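Local coordinates for cation efflux system protein CusF (Escherichia coli, PDB 3E6Z) that binds one copper ion per polypeptide as a periplasmic metallochaperone and belongs to the Cus efflux system that confers resistance to copper and silver, at residues 22-27 / 71-76. The protein carries 1 engineered substitution. Numbering follows the deposited sequence.
Sequences KKITIH and SLLQDI. With ACT (acetate ion), chain C.
Ile26 and Ile76 reach for each other end to end, their CD1 methyls meeting at 3.8 Å. Each isoleucine spends its CG1 branch on the approach, but the two branches leave their backbones differently. In Ile26, CG1 lies beside the backbone N and opposite the carbonyl carbon (chi1 -56°), whereas in Ile76 it lies anti to N (chi1 -179°), and CD1 reaches the methyl of Ile26. Two residues back along 22-27, at the preceding inward-facing position, Ile24 meets Leu73 in another way: the two side chains cross at about a right angle, and the closest approach is 3.7 Å from Ile24 CD1 to Leu73 CD1. The same Ile24 CD1 also lies 4.4 Å from Ile76 CD1, a looser contact that ties the two pairs together.

No hydrogen bond joins the segments, and the backbones stay well apart, with the CA atoms of Ile24 and Leu73 9.3 Å from each other. That spacing suits the small OB-fold barrel of CusF, in which strands 23-28 and 70-78 sit on different walls and share its apolar interior. The second strand bends at Gln74, where Gln74 and Asp75 both face Asn63 in a classic beta bulge, and Leu73 and Ile76, before and after that corner, both point toward 22-27. Phe62 of strand 59-67 touches both Ile26 and Leu73, while Ile54 packs on Ile24 and Met51 on Ile76. The side chain of Ile26 is about 9 Å from the bound copper(II), whose site includes His28, Met39 and Met41.

On the other side of strand 23-28, Lys23 CB points away from 71-76. Its NZ donates a 2.8 Å hydrogen bond to O of an acetate, probably from the crystallisation liquor, that Arg42 NE also binds.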
# COMPACT_ATOMS: atom_id res chain seq x y z
N LYS A 22 13.50 -0.90 0.65
CA LYS A 22 12.39 0.08 0.84
C LYS A 22 11.07 -0.49 0.26
O LYS A 22 10.33 0.18 -0.44
CB LYS A 22 12.70 1.46 0.24
CG LYS A 22 14.00 2.11 0.81
CD LYS A 22 13.96 2.42 2.30
CE LYS A 22 15.09 3.22 2.91
NZ LYS A 22 16.40 2.54 2.84
N LYS A 23 10.77 -1.78 0.64
CA LYS A 23 9.62 -2.48 0.11
C LYS A 23 8.80 -3.05 1.29
O LYS A 23 9.36 -3.74 2.15
CB LYS A 23 10.03 -3.62 -0.82
CG LYS A 23 10.80 -3.20 -2.06
CD LYS A 23 9.98 -2.46 -3.09
CE LYS A 23 10.89 -2.00 -4.20
NZ LYS A 23 10.11 -1.45 -5.39
N ILE A 24 7.53 -2.78 1.27
CA ILE A 24 6.59 -3.38 2.24
C ILE A 24 5.71 -4.29 1.41
O ILE A 24 5.00 -3.86 0.48
CB ILE A 24 5.75 -2.32 2.91
CG1 ILE A 24 6.64 -1.28 3.63
CG2 ILE A 24 4.81 -3.03 4.01
CD1 ILE A 24 5.90 -0.23 4.25
N THR A 25 5.71 -5.63 1.75
CA THR A 25 4.86 -6.58 1.10
C THR A 25 3.54 -6.67 1.93
O THR A 25 3.61 -6.94 3.15
CB THR A 25 5.56 -7.95 1.02
OG1 THR A 25 6.76 -7.77 0.26
CG2 THR A 25 4.74 -8.99 0.36
N ILE A 26 2.43 -6.37 1.28
CA ILE A 26 1.12 -6.28 1.93
C ILE A 26 0.16 -7.17 1.24
O ILE A 26 0.03 -7.16 -0.01
CB ILE A 26 0.56 -4.82 1.93
CG1 ILE A 26 1.58 -3.90 2.58
CG2 ILE A 26 -0.86 -4.76 2.61
CD1 ILE A 26 1.15 -2.36 2.54
N HIS A 27 -0.63 -7.97 2.06
CA HIS A 27 -1.73 -8.71 1.47
C HIS A 27 -2.99 -7.85 1.70
O HIS A 27 -3.47 -7.65 2.83
CB HIS A 27 -1.85 -10.08 2.17
CG HIS A 27 -2.91 -10.91 1.51
ND1 HIS A 27 -2.74 -11.33 0.23
CD2 HIS A 27 -4.14 -11.33 1.95
CE1 HIS A 27 -3.84 -12.00 -0.11
NE2 HIS A 27 -4.70 -12.01 0.91
N SER A 71 4.15 0.62 -6.97
CA SER A 71 3.04 1.20 -6.21
C SER A 71 3.70 2.00 -5.08
O SER A 71 4.26 1.41 -4.13
CB SER A 71 2.13 0.07 -5.66
OG SER A 71 1.59 -0.71 -6.65
N LEU A 72 3.74 3.32 -5.26
CA LEU A 72 4.46 4.19 -4.34
C LEU A 72 3.54 4.60 -3.18
O LEU A 72 2.45 5.11 -3.37
CB LEU A 72 4.83 5.50 -5.07
CG LEU A 72 5.67 5.27 -6.35
CD1 LEU A 72 6.01 6.71 -6.91
CD2 LEU A 72 6.99 4.49 -6.03
N LEU A 73 4.02 4.32 -1.93
CA LEU A 73 3.15 4.68 -0.77
C LEU A 73 3.10 6.13 -0.52
O LEU A 73 4.13 6.83 -0.39
CB LEU A 73 3.71 3.95 0.46
CG LEU A 73 3.51 2.45 0.47
CD1 LEU A 73 4.43 1.80 1.50
CD2 LEU A 73 2.05 2.09 0.68
N GLN A 74 1.89 6.67 -0.40
CA GLN A 74 1.67 7.99 0.13
C GLN A 74 1.77 7.97 1.67
O GLN A 74 2.36 8.89 2.25
CB GLN A 74 0.26 8.51 -0.24
CG GLN A 74 -0.05 8.59 -1.78
CD GLN A 74 0.70 9.77 -2.42
OE1 GLN A 74 1.89 9.64 -2.72
NE2 GLN A 74 0.00 10.89 -2.56
N ASP A 75 1.16 6.94 2.29
CA ASP A 75 1.10 6.90 3.77
C ASP A 75 0.69 5.48 4.13
O ASP A 75 0.13 4.74 3.31
CB ASP A 75 0.13 7.95 4.30
CG ASP A 75 -1.25 7.87 3.64
OD1 ASP A 75 -1.94 6.85 3.79
OD2 ASP A 75 -1.52 8.76 2.78
N ILE A 76 0.95 5.12 5.39
CA ILE A 76 0.53 3.81 5.91
C ILE A 76 0.51 4.00 7.39
O ILE A 76 1.35 4.59 8.01
CB ILE A 76 1.54 2.69 5.44
CG1 ILE A 76 1.05 1.32 5.99
CG2 ILE A 76 2.99 2.96 5.83
CD1 ILE A 76 1.68 0.20 5.28
C ACT C . 7.59 -3.88 -6.97
O ACT C . 7.90 -2.87 -6.37
OXT ACT C . 8.43 -4.85 -7.09
CH3 ACT C . 6.24 -3.98 -7.52